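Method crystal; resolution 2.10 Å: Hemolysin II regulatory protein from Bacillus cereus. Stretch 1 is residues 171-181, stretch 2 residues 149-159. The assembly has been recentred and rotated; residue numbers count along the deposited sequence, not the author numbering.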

# COMPACT_ATOMS: atom_id res chain seq x y z
N ASP B 171 -1.70 -13.62 10.98
CA ASP B 171 -2.23 -12.43 11.61
C ASP B 171 -2.54 -11.36 10.59
O ASP B 171 -3.53 -10.65 10.73
CB ASP B 171 -1.26 -11.89 12.66
CG ASP B 171 -1.09 -12.83 13.84
OD1 ASP B 171 -2.01 -13.64 14.14
OD2 ASP B 171 -0.02 -12.74 14.48
N LEU B 172 -1.68 -11.24 9.58
CA LEU B 172 -1.90 -10.29 8.51
C LEU B 172 -3.21 -10.59 7.81
O LEU B 172 -4.02 -9.69 7.60
CB LEU B 172 -0.72 -10.27 7.52
CG LEU B 172 -0.80 -9.24 6.39
CD1 LEU B 172 -1.05 -7.80 6.93
CD2 LEU B 172 0.44 -9.30 5.51
N VAL B 173 -3.43 -11.87 7.48
CA VAL B 173 -4.67 -12.35 6.85
C VAL B 173 -5.88 -12.00 7.73
O VAL B 173 -6.82 -11.37 7.25
CB VAL B 173 -4.61 -13.88 6.55
CG1 VAL B 173 -5.98 -14.41 6.06
CG2 VAL B 173 -3.52 -14.19 5.50
N SER B 174 -5.83 -12.38 9.01
CA SER B 174 -6.88 -12.06 9.99
C SER B 174 -7.15 -10.57 10.13
O SER B 174 -8.31 -10.16 10.18
CB SER B 174 -6.54 -12.62 11.36
OG SER B 174 -6.75 -14.01 11.37
N ARG B 175 -6.09 -9.78 10.22
CA ARG B 175 -6.22 -8.34 10.42
C ARG B 175 -6.78 -7.63 9.18
O ARG B 175 -7.53 -6.66 9.29
CB ARG B 175 -4.88 -7.71 10.83
CG ARG B 175 -4.39 -8.15 12.20
CD ARG B 175 -3.34 -7.17 12.76
NE ARG B 175 -3.97 -5.98 13.34
CZ ARG B 175 -3.93 -5.66 14.63
NH1 ARG B 175 -4.54 -4.56 15.06
NH2 ARG B 175 -3.27 -6.42 15.50
N ILE B 176 -6.41 -8.13 7.99
CA ILE B 176 -6.98 -7.58 6.76
C ILE B 176 -8.50 -7.81 6.71
O ILE B 176 -9.27 -6.88 6.44
CB ILE B 176 -6.28 -8.13 5.50
CG1 ILE B 176 -4.88 -7.52 5.37
CG2 ILE B 176 -7.12 -7.86 4.25
CD1 ILE B 176 -4.00 -8.17 4.26
N ILE B 177 -8.93 -9.02 7.02
CA ILE B 177 -10.33 -9.39 7.02
C ILE B 177 -11.10 -8.60 8.09
O ILE B 177 -12.18 -8.07 7.81
CB ILE B 177 -10.49 -10.92 7.23
CG1 ILE B 177 -9.85 -11.69 6.06
CG2 ILE B 177 -11.98 -11.30 7.46
CD1 ILE B 177 -9.82 -13.20 6.23
N SER B 178 -10.53 -8.49 9.29
CA SER B 178 -11.14 -7.71 10.37
C SER B 178 -11.42 -6.27 9.98
O SER B 178 -12.49 -5.74 10.27
CB SER B 178 -10.25 -7.69 11.59
OG SER B 178 -10.33 -8.92 12.25
N ALA B 179 -10.44 -5.64 9.32
CA ALA B 179 -10.57 -4.26 8.88
C ALA B 179 -11.72 -4.10 7.90
O ALA B 179 -12.34 -3.05 7.86
CB ALA B 179 -9.26 -3.77 8.27
N LEU B 180 -12.00 -5.15 7.13
CA LEU B 180 -13.10 -5.12 6.17
C LEU B 180 -14.47 -5.45 6.77
O LEU B 180 -15.51 -4.95 6.31
CB LEU B 180 -12.81 -6.05 4.99
CG LEU B 180 -11.57 -5.70 4.16
CD1 LEU B 180 -11.17 -6.86 3.26
CD2 LEU B 180 -11.83 -4.45 3.32
N THR B 181 -14.48 -6.28 7.81
CA THR B 181 -15.72 -6.79 8.39
C THR B 181 -16.24 -5.89 9.52
O THR B 181 -17.36 -6.08 10.01
CB THR B 181 -15.54 -8.24 8.90
OG1 THR B 181 -14.41 -8.30 9.78
CG2 THR B 181 -15.29 -9.19 7.72
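Stretch 2, residues 149-159: HTIHWITSIVL

Stretch 2 is helical from His-149, in a helix that begins earlier in the chain, and it packs against the helix of stretch 1 running almost the opposite way: the N-to-C directions differ by 168°, and the axes approach to 11.9 Å. That spacing is wide for a helix pair, and the gap is filled by large side chains. Antiparallel register pairs Leu-172 with Val-158 (CA to CA 8.1 Å), Ile-176 with Ile-154 (CA to CA 7.6 Å) and Leu-180 with Thr-150 (CA to CA 9.0 Å), a spacing of four residues on each helix, close to one helical turn. No hydrogen bond crosses between the helices; the contact is apolar packing.

Ile-176 is its centre, a knob seated among Trp-153, Ile-154, Ile-157 and Val-158. Its CA-to-CB bond points sideways, but chi1 m and chi2 t, an extended conformation common for isoleucine in helices, bring its end nearer to stretch 2. CD1 of Ile-176 reaches CD1 of Ile-157 at 3.6 Å and CG2 of Val-158 at 3.7 Å, while CG2 of Ile-176 meets CD1 of Ile-154 at 3.9 Å. The beta-branched side chain thus touches its neighbours with both of its arms.

Ile-157 points toward stretch 1 and has chi1 p, a rotamer less usual for isoleucine in a helix, with chi2 t; its CD1 also lies 4.5 Å from CD1 of Leu-172. Leu-172, with chi1 t and chi2 p, likewise points toward its partner. Ile-154 adopts the m, t conformation of Ile-176, and its CD1 comes within 4.2 Å of CD1 of Leu-180.

Trp-153 points toward stretch 1 with chi1 t, which carries the indole across to the other helix. The backbone O of Ile-176 lies at the ring edge, 4.0 Å from CH2 of Trp-153. The small side chain of Ala-179, directed toward stretch 2, suits a place beside so bulky a ring: its CB is 3.7 Å from the same CH2 of Trp-153.

Leu-180 leaves its backbone sideways, and chi1 m with chi2 t brings its end closer, so that CD2 of Leu-180 sits 3.6 Å from CG2 of Thr-150. Thr-150, at chi1 m, offers a methyl to this apolar contact, while its hydroxyl is hydrogen-bonded elsewhere in the structure. Out of reach of stretch 1, Thr-155 at chi1 m donates from OG1 to O of Ile-151 at 2.8 Å, satisfying a buried hydroxyl within its own helix.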

# COMPACT_ATOMS: atom_id res chain seq x y z
N HIS B 149 -9.39 1.64 -3.84
CA HIS B 149 -8.51 2.05 -2.76
C HIS B 149 -8.20 0.87 -1.86
O HIS B 149 -7.07 0.73 -1.41
CB HIS B 149 -9.13 3.20 -1.98
CG HIS B 149 -9.12 4.51 -2.73
ND1 HIS B 149 -8.09 5.42 -2.64
CD2 HIS B 149 -10.03 5.05 -3.59
CE1 HIS B 149 -8.37 6.48 -3.38
NE2 HIS B 149 -9.54 6.28 -3.97
N THR B 150 -9.20 0.00 -1.66
CA THR B 150 -9.07 -1.22 -0.88
C THR B 150 -8.17 -2.25 -1.58
O THR B 150 -7.33 -2.87 -0.95
CB THR B 150 -10.45 -1.82 -0.57
OG1 THR B 150 -11.28 -0.83 0.06
CG2 THR B 150 -10.32 -3.04 0.35
N ILE B 151 -8.37 -2.41 -2.88
CA ILE B 151 -7.45 -3.20 -3.71
C ILE B 151 -6.03 -2.67 -3.56
O ILE B 151 -5.12 -3.43 -3.25
CB ILE B 151 -7.91 -3.23 -5.20
CG1 ILE B 151 -9.21 -4.06 -5.32
CG2 ILE B 151 -6.78 -3.78 -6.12
CD1 ILE B 151 -9.89 -3.97 -6.65
N HIS B 152 -5.81 -1.37 -3.75
CA HIS B 152 -4.44 -0.85 -3.62
C HIS B 152 -3.88 -1.06 -2.20
O HIS B 152 -2.71 -1.41 -2.04
CB HIS B 152 -4.29 0.61 -4.06
CG HIS B 152 -2.88 1.11 -3.91
ND1 HIS B 152 -1.89 0.78 -4.81
CD2 HIS B 152 -2.28 1.81 -2.92
CE1 HIS B 152 -0.74 1.30 -4.40
NE2 HIS B 152 -0.95 1.93 -3.26
N TRP B 153 -4.70 -0.82 -1.18
CA TRP B 153 -4.29 -1.07 0.21
C TRP B 153 -3.77 -2.51 0.42
O TRP B 153 -2.65 -2.71 0.90
CB TRP B 153 -5.42 -0.71 1.18
CG TRP B 153 -5.19 -1.13 2.62
CD1 TRP B 153 -4.24 -0.65 3.47
CD2 TRP B 153 -5.94 -2.11 3.37
NE1 TRP B 153 -4.36 -1.26 4.71
CE2 TRP B 153 -5.38 -2.17 4.67
CE3 TRP B 153 -7.04 -2.93 3.07
CZ2 TRP B 153 -5.86 -3.03 5.66
CZ3 TRP B 153 -7.53 -3.78 4.07
CH2 TRP B 153 -6.93 -3.83 5.35
N ILE B 154 -4.56 -3.50 0.03
CA ILE B 154 -4.19 -4.91 0.21
C ILE B 154 -2.96 -5.30 -0.64
O ILE B 154 -2.04 -6.01 -0.18
CB ILE B 154 -5.42 -5.85 -0.08
CG1 ILE B 154 -6.51 -5.67 0.97
CG2 ILE B 154 -4.97 -7.33 -0.19
CD1 ILE B 154 -7.81 -6.48 0.71
N THR B 155 -2.93 -4.83 -1.88
CA THR B 155 -1.81 -5.07 -2.77
C THR B 155 -0.50 -4.58 -2.14
O THR B 155 0.53 -5.27 -2.18
CB THR B 155 -2.08 -4.38 -4.15
OG1 THR B 155 -3.28 -4.95 -4.72
CG2 THR B 155 -0.92 -4.54 -5.13
N SER B 156 -0.53 -3.39 -1.55
CA SER B 156 0.67 -2.79 -1.00
C SER B 156 1.17 -3.56 0.21
O SER B 156 2.38 -3.75 0.37
CB SER B 156 0.43 -1.31 -0.66
OG SER B 156 -0.36 -1.17 0.51
N ILE B 157 0.26 -4.01 1.07
CA ILE B 157 0.68 -4.73 2.27
C ILE B 157 1.01 -6.21 2.03
O ILE B 157 1.96 -6.74 2.61
CB ILE B 157 -0.32 -4.54 3.44
CG1 ILE B 157 -1.69 -5.12 3.09
CG2 ILE B 157 -0.44 -3.04 3.80
CD1 ILE B 157 -2.79 -4.79 4.12
N VAL B 158 0.24 -6.88 1.17
CA VAL B 158 0.41 -8.31 0.96
C VAL B 158 1.68 -8.59 0.15
O VAL B 158 2.34 -9.63 0.35
CB VAL B 158 -0.85 -8.94 0.29
CG1 VAL B 158 -0.53 -10.29 -0.36
CG2 VAL B 158 -1.94 -9.10 1.33
N LEU B 159 2.03 -7.69 -0.76
CA LEU B 159 3.21 -7.92 -1.62
C LEU B 159 4.52 -7.39 -1.06
O LEU B 159 5.56 -7.58 -1.67
CB LEU B 159 3.00 -7.35 -3.02
CG LEU B 159 1.80 -7.92 -3.80
CD1 LEU B 159 1.74 -7.29 -5.18
CD2 LEU B 159 1.92 -9.44 -3.89